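Local coordinates for ABC-type branched-chain amino acid transport systems periplasmic component-like protein (PDB 4N03) that probably captures fatty acids outside the membrane and delivers them to an ABC transporter, here holding a bound palmitic acid, at residues S109-S113 against G178-G182; D149-N154 against S392-Y398; V156-M160 against Q194-E198; R368-K374 against I385-E391. All coordinates share one frame; numbering follows the deposited sequence. Where two conformers were deposited one is given.

Interaction 1 is the one that touches palmitic acid: residues 109-113 and 178-182, from the two lobes of the binding protein, meet beside its carboxylate. The other three lie together within one lobe. Interaction 2 is their middle member, its centre about 11 Å from that of interaction 3 and about 12 Å from that of interaction 4. Helix 148-161 serves both 2 and 3, with Leu394 packing on Gln157 and Leu195, while Thr370 OG1 of interaction 4 lies 2.8 Å from Asn154 ND2 of interaction 2, a probable hydrogen bond. Helix 179-195 spans from interaction 1 at its start to interaction 3 at its end, centres about 24 Å apart.

Interaction 1 of 4, residues S109-S113 against G178-G182; sequences SPMVS and GDYGG. With PLM (palmitic acid), chain B.
A fatty-acid carboxyl group sits between Ser109 and Tyr180, bound by the serine and lying beside the tyrosine ring, whereas no sound hydrogen bond joins the two protein segments directly. The site belongs to the cleft of a two-lobed periplasmic binding protein, where the starts of helices 109-122 and 179-195 converge. Ser109 takes one ligand oxygen with each of its donors. Its backbone N gives a nearly straight bond to PLM O2 (2.8 Å, 170° at the hydrogen), and its OG donates to PLM O1 at 2.7 Å. With OG beside the backbone N (chi1 -63°), the two donors point to the same carboxyl group; the position at a helix start probably adds a favourable dipole. Tyr148 OH and Tyr84 OH are further ligand partners. Tyr180 lays one ring face against the acid, its CD2 3.6 Å from PLM C2, while its OH bonds to Ala230 O. Replaced by an alanine, Tyr180 would probably no longer give the first carbons of the chain this flat wall, and Ala230 O would lose its hydroxyl mate. Between the lobes themselves there is a carbon-to-carbon touch, Ser109 CB on Asp179 CB at 3.5 Å. The modelled approach of the Ser113 hydroxyl to the Asp179 carboxylate is implausibly close and is doubtful. Pro110 borders the carboxyl group too, its CD lying 3.7 Å from PLM O2.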
# COMPACT_ATOMS: atom_id res chain seq x y z
N SER A 109 -1.04 2.30 8.28
CA SER A 109 -0.02 3.19 8.80
C SER A 109 -0.07 3.34 10.32
O SER A 109 0.98 3.15 10.97
CB SER A 109 -0.02 4.55 8.08
OG SER A 109 0.29 4.38 6.71
N PRO A 110 -1.21 3.66 10.90
CA PRO A 110 -1.19 3.80 12.37
C PRO A 110 -0.89 2.53 13.11
O PRO A 110 -0.36 2.54 14.22
CB PRO A 110 -2.57 4.34 12.69
CG PRO A 110 -3.06 4.98 11.43
CD PRO A 110 -2.50 4.09 10.33
N MSE A 111 -1.25 1.38 12.52
CA MSE A 111 -1.01 0.10 13.13
C MSE A 111 0.48 -0.20 13.22
O MSE A 111 0.98 -0.58 14.27
CB MSE A 111 -1.73 -1.04 12.39
CG MSE A 111 -3.26 -0.96 12.51
SE MSE A 111 -3.98 0.03 10.93
CE MSE A 111 -5.13 1.31 11.93
N VAL A 112 1.21 -0.01 12.12
CA VAL A 112 2.64 -0.25 12.15
C VAL A 112 3.34 0.85 13.02
O VAL A 112 4.25 0.50 13.76
CB VAL A 112 3.25 -0.30 10.75
CG1 VAL A 112 4.72 -0.68 10.84
CG2 VAL A 112 2.57 -1.33 9.90
N SER A 113 2.87 2.09 12.97
CA SER A 113 3.46 3.15 13.84
C SER A 113 3.40 2.74 15.28
O SER A 113 4.36 3.04 16.03
CB SER A 113 2.73 4.50 13.64
OG SER A 113 3.20 5.04 12.47
N GLY A 178 -4.09 11.52 11.01
CA GLY A 178 -2.91 10.80 11.40
C GLY A 178 -2.03 10.39 10.22
O GLY A 178 -2.03 11.02 9.18
N ASP A 179 -1.27 9.33 10.42
CA ASP A 179 -0.16 8.95 9.54
C ASP A 179 -0.46 8.83 8.09
O ASP A 179 0.38 9.14 7.24
CB ASP A 179 0.34 7.49 9.92
CG ASP A 179 1.30 7.47 11.05
OD1 ASP A 179 1.60 8.54 11.65
OD2 ASP A 179 1.76 6.41 11.39
N TYR A 180 -1.62 8.25 7.75
CA TYR A 180 -1.96 8.02 6.33
C TYR A 180 -2.46 9.34 5.72
O TYR A 180 -1.79 9.92 4.87
CB TYR A 180 -2.99 6.88 6.21
CG TYR A 180 -3.79 6.81 4.94
CD1 TYR A 180 -3.32 7.24 3.71
CD2 TYR A 180 -5.05 6.22 4.95
CE1 TYR A 180 -4.08 7.13 2.55
CE2 TYR A 180 -5.79 6.06 3.80
CZ TYR A 180 -5.33 6.52 2.61
OH TYR A 180 -6.06 6.38 1.44
N GLY A 181 -3.62 9.82 6.14
CA GLY A 181 -4.16 11.00 5.52
C GLY A 181 -3.30 12.22 5.69
O GLY A 181 -3.22 13.05 4.80
N GLY A 182 -2.65 12.32 6.86
CA GLY A 182 -1.77 13.45 7.14
C GLY A 182 -0.55 13.46 6.27
O GLY A 182 -0.07 14.53 5.89
C1 PLM B . -2.99 3.27 5.63
O1 PLM B . -1.84 3.58 5.24
O2 PLM B . -3.33 3.19 6.84
C2 PLM B . -4.00 2.81 4.61
C3 PLM B . -3.70 1.28 4.30
C4 PLM B . -4.49 0.74 3.13
C5 PLM B . -4.25 -0.71 2.89
C6 PLM B . -4.91 -1.37 1.67
C7 PLM B . -3.98 -1.32 0.47
C8 PLM B . -4.57 -1.76 -0.84
C9 PLM B . -3.57 -2.00 -1.96
CA PLM B . -3.25 -0.77 -2.84
CB PLM B . -1.99 -1.12 -3.73
CC PLM B . -0.89 -0.03 -3.59
CD PLM B . 0.51 -0.50 -3.95
CE PLM B . 1.64 0.51 -3.80
CF PLM B . 2.98 -0.21 -3.56
CG PLM B . 3.69 -0.65 -4.83

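Interaction 2 of 4, residues D149-N154 against S392-Y398; sequences DVDMIN and SELAKNY
A short C-terminal helix, 393-397, docks roughly antiparallel on helix 148-161: the axes of the two short segments approach to 8.8 Å at 152°. Ser392 is its N-cap, with OG accepting from Ala395 N, and the same hydroxyl donates to Asn154 OD1 at 2.8 Å. Ser392 N also donates to Asn154 OD1 (2.9 Å), tilted from the carbonyl plane, so two donors grip one amide oxygen and tie the cap to the longer helix. Ile153 fills the middle with both branches. CG2 rests on Leu394 CG at 3.5 Å; CD1 stands over the centre of the Tyr398 ring, 3.5 Å from its centroid and 13° off the normal, a CH-pi contact. Tyr398 OH then donates to Asp149 OD2 at 2.7 Å, arriving from above the carboxylate plane while OD2 lies at the ring edge; ring and carboxylate are almost perpendicular. Asp149 CG sits between the backbone N and carbonyl carbon (chi1 50°), which also lets OD1 accept from Val150 N. Around this pair, Tyr190 of helix 179-195 meets the Tyr398 ring, and Asn154 ND2 bonds to Arg368 O, just ahead of strand 370-375.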
# COMPACT_ATOMS: atom_id res chain seq x y z
N ASP A 149 2.73 11.32 0.43
CA ASP A 149 3.02 12.69 0.05
C ASP A 149 3.49 12.81 -1.39
O ASP A 149 2.98 13.61 -2.14
CB ASP A 149 3.95 13.39 1.03
CG ASP A 149 5.21 12.66 1.41
OD1 ASP A 149 5.48 11.54 0.90
OD2 ASP A 149 5.94 13.22 2.28
N VAL A 150 4.47 11.98 -1.75
CA VAL A 150 4.95 11.95 -3.11
C VAL A 150 3.84 11.61 -4.09
O VAL A 150 3.75 12.23 -5.15
CB VAL A 150 6.11 10.93 -3.23
CG1 VAL A 150 6.45 10.54 -4.67
CG2 VAL A 150 7.33 11.47 -2.49
N ASP A 151 2.94 10.67 -3.77
CA ASP A 151 1.82 10.39 -4.65
C ASP A 151 0.93 11.61 -4.86
O ASP A 151 0.50 11.86 -5.97
CB ASP A 151 0.96 9.24 -4.15
CG ASP A 151 1.56 7.87 -4.38
OD1 ASP A 151 2.44 7.71 -5.23
OD2 ASP A 151 1.06 6.96 -3.67
N MSE A 152 0.60 12.37 -3.80
CA MSE A 152 -0.20 13.56 -3.98
C MSE A 152 0.55 14.66 -4.72
O MSE A 152 -0.06 15.39 -5.46
CB MSE A 152 -0.70 14.10 -2.63
CG MSE A 152 -1.76 13.21 -1.98
SE MSE A 152 -3.40 13.15 -2.99
CE MSE A 152 -3.21 11.54 -3.87
N ILE A 153 1.86 14.77 -4.53
CA ILE A 153 2.59 15.79 -5.29
C ILE A 153 2.53 15.48 -6.79
O ILE A 153 2.19 16.33 -7.62
CB ILE A 153 4.04 15.87 -4.79
CG1 ILE A 153 4.07 16.44 -3.36
CG2 ILE A 153 4.85 16.76 -5.70
CD1 ILE A 153 5.39 16.19 -2.66
N ASN A 154 2.85 14.23 -7.13
CA ASN A 154 2.71 13.77 -8.52
C ASN A 154 1.29 13.96 -9.03
O ASN A 154 1.08 14.45 -10.12
CB ASN A 154 3.17 12.32 -8.66
CG ASN A 154 4.68 12.16 -8.69
OD1 ASN A 154 5.40 13.02 -9.19
ND2 ASN A 154 5.16 11.05 -8.19
N SER A 392 7.34 13.48 -11.26
CA SER A 392 7.45 14.92 -11.52
C SER A 392 8.71 15.52 -10.94
O SER A 392 9.23 15.04 -9.97
CB SER A 392 6.24 15.67 -10.99
OG SER A 392 6.13 15.65 -9.59
N GLU A 393 9.20 16.57 -11.57
CA GLU A 393 10.29 17.38 -10.98
C GLU A 393 9.93 17.87 -9.60
O GLU A 393 10.76 17.89 -8.70
CB GLU A 393 10.69 18.53 -11.88
CG GLU A 393 11.37 18.08 -13.16
CD GLU A 393 12.62 17.25 -12.95
OE1 GLU A 393 13.57 17.71 -12.26
OE2 GLU A 393 12.68 16.11 -13.49
N LEU A 394 8.68 18.24 -9.44
CA LEU A 394 8.17 18.69 -8.20
C LEU A 394 8.39 17.64 -7.11
O LEU A 394 8.85 17.94 -6.00
CB LEU A 394 6.70 19.01 -8.43
CG LEU A 394 5.98 19.71 -7.31
CD1 LEU A 394 6.55 21.07 -6.99
CD2 LEU A 394 4.49 19.87 -7.64
N ALA A 395 8.02 16.38 -7.40
CA ALA A 395 8.25 15.31 -6.46
C ALA A 395 9.72 14.95 -6.28
O ALA A 395 10.13 14.55 -5.21
CB ALA A 395 7.48 14.07 -6.85
N LYS A 396 10.49 15.05 -7.35
CA LYS A 396 11.90 14.71 -7.30
C LYS A 396 12.66 15.63 -6.32
O LYS A 396 13.54 15.16 -5.66
CB LYS A 396 12.52 14.92 -8.67
CG LYS A 396 13.98 14.50 -8.82
CD LYS A 396 14.33 14.59 -10.32
CE LYS A 396 15.67 14.07 -10.71
NZ LYS A 396 15.91 14.47 -12.12
N ASN A 397 12.30 16.92 -6.24
CA ASN A 397 13.03 17.88 -5.46
C ASN A 397 12.47 18.04 -4.05
O ASN A 397 13.10 18.68 -3.22
CB ASN A 397 13.12 19.23 -6.19
CG ASN A 397 13.85 19.13 -7.52
OD1 ASN A 397 14.68 18.25 -7.71
ND2 ASN A 397 13.56 20.01 -8.40
N TYR A 398 11.29 17.49 -3.80
CA TYR A 398 10.63 17.55 -2.52
C TYR A 398 11.46 16.82 -1.49
O TYR A 398 12.06 15.78 -1.73
CB TYR A 398 9.29 16.81 -2.66
CG TYR A 398 8.53 16.58 -1.37
CD1 TYR A 398 7.99 17.61 -0.60
CD2 TYR A 398 8.33 15.30 -0.91
CE1 TYR A 398 7.29 17.36 0.53
CE2 TYR A 398 7.62 15.04 0.21
CZ TYR A 398 7.08 16.05 0.95
OH TYR A 398 6.38 15.84 2.08

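Interaction 3 of 4, residues V156-M160 against Q194-E198; sequences VQWLM and QLGLE
Leu195 and Met160, a selenomethionine in this crystal, pass each other in opposite directions where the end of helix 179-195 faces helix 148-161. From its CB, directed toward the opposing helix, Leu195 places CG anti to the carbonyl carbon (chi1 -62°), and the branch at CG then divides the neighbours between two methyls. CD1 lies between Met160 and Val156, one helical turn apart, 3.8 Å from Met160 CG and 3.9 Å from Val156 CG1. CD2 diverges to Gln157 OE1 and, in the modelled conformer, to Met160 CE, each 4.0 Å away; the glutamine side chain bends at chi2 and crosses the leucine at about a right angle. Were Leu195 cut back to an alanine, Val156 CG1 and Met160 CG would probably lose the methyl they share, and a gap would open between them. Val156 CG1 has a second neighbour, meeting Leu197 CD1 tip to tip at 3.8 Å. The other methyl of Leu197, CD2, lies 4.2 Å from Met160 SE, but Met160 has two conformers, so its SE and CE contacts are less certain. No hydrogen bond crosses the contact, and its evidence is this set of van der Waals distances. Two leucines can approach the same helix because the chain turns between them: Gly196 ends the helical conformation with positive phi (80°), a backbone shape that would press a CB against the preceding carbonyl oxygen. Leu197 also rests on Leu171 of strand 170-176. The arrangement is apolar packing of a helix against the end of helix 179-195 and the turn after it, which leads into edge strand 198-204 of an alpha/beta lobe.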
# COMPACT_ATOMS: atom_id res chain seq x y z
N VAL A 156 -1.19 16.03 -7.98
CA VAL A 156 -1.55 17.42 -8.17
C VAL A 156 -0.85 18.00 -9.38
O VAL A 156 -1.45 18.75 -10.15
CB VAL A 156 -1.32 18.24 -6.89
CG1 VAL A 156 -1.51 19.71 -7.15
CG2 VAL A 156 -2.25 17.72 -5.79
N GLN A 157 0.42 17.67 -9.56
CA GLN A 157 1.10 18.13 -10.77
C GLN A 157 0.39 17.62 -12.01
O GLN A 157 0.23 18.32 -13.00
CB GLN A 157 2.54 17.69 -10.78
CG GLN A 157 3.32 18.19 -12.00
CD GLN A 157 3.52 19.68 -12.00
OE1 GLN A 157 4.40 20.21 -11.30
NE2 GLN A 157 2.71 20.40 -12.73
N TRP A 158 -0.09 16.37 -11.97
CA TRP A 158 -0.86 15.79 -13.07
C TRP A 158 -2.16 16.52 -13.29
O TRP A 158 -2.50 16.85 -14.42
CB TRP A 158 -1.11 14.31 -12.80
CG TRP A 158 -1.94 13.60 -13.83
CD1 TRP A 158 -1.53 13.12 -15.02
CD2 TRP A 158 -3.33 13.31 -13.72
NE1 TRP A 158 -2.58 12.51 -15.67
CE2 TRP A 158 -3.70 12.64 -14.91
CE3 TRP A 158 -4.28 13.55 -12.75
CZ2 TRP A 158 -5.00 12.20 -15.13
CZ3 TRP A 158 -5.59 13.09 -12.98
CH2 TRP A 158 -5.92 12.42 -14.16
N LEU A 159 -2.89 16.84 -12.22
CA LEU A 159 -4.11 17.62 -12.38
C LEU A 159 -3.86 18.94 -13.12
O LEU A 159 -4.64 19.38 -13.95
CB LEU A 159 -4.77 17.92 -11.03
CG LEU A 159 -5.38 16.76 -10.26
CD1 LEU A 159 -5.82 17.20 -8.89
CD2 LEU A 159 -6.53 16.12 -11.01
N MSE A 160 -2.74 19.62 -12.77
CA MSE A 160 -2.38 20.88 -13.41
C MSE A 160 -1.97 20.68 -14.87
O MSE A 160 -2.37 21.42 -15.76
CB MSE A 160 -1.15 21.47 -12.75
CG MSE A 160 -1.43 21.97 -11.36
SE MSE A 160 -2.05 23.83 -11.44
CE MSE A 160 -0.27 24.35 -12.05
N GLN A 194 3.84 25.30 -3.94
CA GLN A 194 4.73 25.46 -5.07
C GLN A 194 4.01 25.95 -6.32
O GLN A 194 4.57 26.69 -7.09
CB GLN A 194 5.49 24.16 -5.35
CG GLN A 194 6.52 23.80 -4.30
CD GLN A 194 7.79 24.62 -4.46
OE1 GLN A 194 7.77 25.72 -5.00
NE2 GLN A 194 8.87 24.09 -4.05
N LEU A 195 2.76 25.49 -6.52
CA LEU A 195 1.98 25.74 -7.72
C LEU A 195 1.01 26.88 -7.61
O LEU A 195 0.38 27.20 -8.61
CB LEU A 195 1.24 24.48 -8.13
CG LEU A 195 2.12 23.27 -8.50
CD1 LEU A 195 1.30 22.00 -8.66
CD2 LEU A 195 2.94 23.54 -9.75
N GLY A 196 0.87 27.49 -6.43
CA GLY A 196 -0.05 28.61 -6.31
C GLY A 196 -1.50 28.23 -6.16
O GLY A 196 -2.36 28.91 -6.69
N LEU A 197 -1.75 27.20 -5.35
CA LEU A 197 -3.09 26.67 -5.08
C LEU A 197 -3.44 26.87 -3.63
O LEU A 197 -2.55 26.95 -2.79
CB LEU A 197 -3.22 25.19 -5.43
CG LEU A 197 -2.74 24.80 -6.84
CD1 LEU A 197 -2.57 23.31 -6.93
CD2 LEU A 197 -3.78 25.21 -7.87
N GLU A 198 -4.71 26.97 -3.31
CA GLU A 198 -5.19 26.98 -1.94
C GLU A 198 -5.63 25.56 -1.55
O GLU A 198 -5.96 24.72 -2.43
CB GLU A 198 -6.41 27.93 -1.83
CG GLU A 198 -6.15 29.40 -2.16
CD GLU A 198 -7.40 30.26 -1.93
OE1 GLU A 198 -8.18 29.93 -1.00
OE2 GLU A 198 -7.58 31.27 -2.64

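Interaction 4 of 4, residues R368-K374 against I385-E391; sequences RKTYIIK and IVEQAFE
Ile372 O is gripped by two successive backbone donors, Val386 N at 2.7 Å and Glu387 N at 2.9 Å, tilted only 18° and 17° from the carbonyl plane. In return Ile372 N donates to Glu387 O at 3.0 Å, in the plane of that carbonyl and on a lone pair. Two residues thus face one, the definition of a classic beta bulge. Farther along, Thr370 and Phe390 form an antiparallel hydrogen-bonded pair, with both bonds arriving from above the acceptor's carbonyl plane. The strands are the arms of a beta hairpin, 370-375 and 383-390, at the edge of the mixed sheet; strand 370-375 also pairs with 275-279. Tyr371 leans over its neighbour: Ala389 CB lies 3.7 Å from the ring centroid and 3° off the normal, a CH-pi contact, while Ile385 CD1 touches Tyr371 CE2 at 3.8 Å. The Tyr371 hydroxyl bonds to Gly354 O. On the face bearing Ile372 and Phe390, Ile372 CG1 meets the Phe390 ring edge at Phe390 CE1, and Trp158 of helix 148-161 packs on both residues. Val386 CG2 crosses Lys374 at about a right angle, 3.5 Å from its CG. At the other end the extended Glu391 side chain crosses Arg368 at a slant, OE2 beside Arg368 CB; Arg368 NH1 bonds to Ala395 O. One water accepts from Arg368 N and Lys369 NZ and donates to Glu391 OE1 at 2.8 Å.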
# COMPACT_ATOMS: atom_id res chain seq x y z
N ARG A 368 9.95 7.15 -6.57
CA ARG A 368 9.09 8.34 -6.63
C ARG A 368 8.19 8.38 -7.84
O ARG A 368 7.66 9.42 -8.18
CB ARG A 368 9.89 9.66 -6.47
CG ARG A 368 10.63 9.71 -5.18
CD ARG A 368 11.20 11.10 -4.92
NE ARG A 368 12.11 11.05 -3.81
CZ ARG A 368 12.49 12.14 -3.11
NH1 ARG A 368 11.91 13.31 -3.32
NH2 ARG A 368 13.35 11.97 -2.17
N LYS A 369 7.97 7.19 -8.47
CA LYS A 369 7.13 7.11 -9.65
C LYS A 369 5.70 6.67 -9.26
O LYS A 369 5.50 5.68 -8.56
CB LYS A 369 7.73 6.12 -10.62
CG LYS A 369 9.09 6.55 -11.10
CD LYS A 369 9.64 5.78 -12.26
CE LYS A 369 11.06 6.23 -12.56
NZ LYS A 369 12.04 5.84 -11.48
N THR A 370 4.75 7.48 -9.70
CA THR A 370 3.34 7.29 -9.41
C THR A 370 2.57 7.11 -10.70
O THR A 370 2.72 7.88 -11.64
CB THR A 370 2.80 8.57 -8.71
OG1 THR A 370 3.55 8.81 -7.51
CG2 THR A 370 1.32 8.50 -8.41
N TYR A 371 1.73 6.05 -10.76
CA TYR A 371 0.71 5.90 -11.81
C TYR A 371 -0.51 6.68 -11.47
O TYR A 371 -0.80 6.90 -10.27
CB TYR A 371 0.22 4.44 -11.90
CG TYR A 371 1.21 3.40 -12.31
CD1 TYR A 371 1.98 2.74 -11.37
CD2 TYR A 371 1.33 2.98 -13.64
CE1 TYR A 371 2.87 1.74 -11.72
CE2 TYR A 371 2.22 1.99 -14.00
CZ TYR A 371 2.95 1.35 -13.05
OH TYR A 371 3.83 0.36 -13.46
N ILE A 372 -1.26 7.12 -12.48
CA ILE A 372 -2.64 7.54 -12.25
C ILE A 372 -3.51 6.42 -12.87
O ILE A 372 -3.33 6.10 -14.05
CB ILE A 372 -2.99 8.88 -12.89
CG1 ILE A 372 -2.04 9.97 -12.46
CG2 ILE A 372 -4.46 9.21 -12.60
CD1 ILE A 372 -2.04 10.28 -10.98
N ILE A 373 -4.42 5.87 -12.10
CA ILE A 373 -5.33 4.83 -12.55
C ILE A 373 -6.75 5.32 -12.39
O ILE A 373 -7.03 6.28 -11.66
CB ILE A 373 -5.06 3.46 -11.87
CG1 ILE A 373 -5.53 3.43 -10.45
CG2 ILE A 373 -3.60 3.06 -12.02
CD1 ILE A 373 -5.40 2.08 -9.81
N LYS A 374 -7.70 4.63 -13.02
CA LYS A 374 -9.11 4.89 -12.76
C LYS A 374 -9.85 3.56 -12.66
O LYS A 374 -9.49 2.55 -13.34
CB LYS A 374 -9.76 5.75 -13.82
CG LYS A 374 -9.79 5.08 -15.19
CD LYS A 374 -10.43 5.92 -16.26
CE LYS A 374 -11.93 6.12 -16.10
NZ LYS A 374 -12.73 4.85 -16.20
N ILE A 385 -4.77 1.88 -16.25
CA ILE A 385 -3.81 2.99 -16.23
C ILE A 385 -4.33 4.14 -17.07
O ILE A 385 -4.72 3.96 -18.23
CB ILE A 385 -2.45 2.49 -16.75
CG1 ILE A 385 -1.85 1.53 -15.75
CG2 ILE A 385 -1.51 3.67 -17.00
CD1 ILE A 385 -0.63 0.76 -16.27
N VAL A 386 -4.34 5.33 -16.48
CA VAL A 386 -4.61 6.57 -17.20
C VAL A 386 -3.28 7.24 -17.53
O VAL A 386 -3.09 7.70 -18.65
CB VAL A 386 -5.52 7.51 -16.35
CG1 VAL A 386 -5.75 8.83 -17.05
CG2 VAL A 386 -6.85 6.79 -16.17
N GLU A 387 -2.36 7.28 -16.56
CA GLU A 387 -1.03 7.84 -16.79
C GLU A 387 -0.03 6.85 -16.32
O GLU A 387 -0.06 6.39 -15.17
CB GLU A 387 -0.87 9.15 -16.02
CG GLU A 387 0.32 9.99 -16.44
CD GLU A 387 0.15 10.57 -17.82
OE1 GLU A 387 -0.95 11.04 -18.15
OE2 GLU A 387 1.15 10.60 -18.53
N GLN A 388 0.89 6.48 -17.21
CA GLN A 388 1.97 5.57 -16.85
C GLN A 388 2.81 6.20 -15.75
O GLN A 388 2.89 7.43 -15.60
CB GLN A 388 2.89 5.29 -18.05
CG GLN A 388 2.25 4.42 -19.13
CD GLN A 388 1.93 2.99 -18.69
OE1 GLN A 388 2.50 2.44 -17.74
NE2 GLN A 388 1.05 2.36 -19.41
N ALA A 389 3.44 5.36 -14.94
CA ALA A 389 4.18 5.86 -13.78
C ALA A 389 5.18 6.93 -14.14
O ALA A 389 5.95 6.78 -15.08
CB ALA A 389 4.87 4.73 -13.06
N PHE A 390 5.17 8.01 -13.38
CA PHE A 390 6.03 9.15 -13.62
C PHE A 390 6.49 9.77 -12.30
O PHE A 390 5.81 9.70 -11.31
CB PHE A 390 5.34 10.21 -14.49
CG PHE A 390 4.20 10.91 -13.80
CD1 PHE A 390 2.96 10.31 -13.72
CD2 PHE A 390 4.37 12.14 -13.13
CE1 PHE A 390 1.93 10.91 -13.04
CE2 PHE A 390 3.32 12.73 -12.43
CZ PHE A 390 2.11 12.08 -12.37
N GLU A 391 7.64 10.41 -12.37
CA GLU A 391 8.17 11.23 -11.30
C GLU A 391 8.23 12.66 -11.75
O GLU A 391 9.04 13.00 -12.61
CB GLU A 391 9.53 10.71 -10.91
CG GLU A 391 10.21 11.54 -9.83
CD GLU A 391 11.56 11.00 -9.41
OE1 GLU A 391 12.03 9.96 -9.94
OE2 GLU A 391 12.09 11.60 -8.46
O HOH W 1 11.96 7.41 -8.75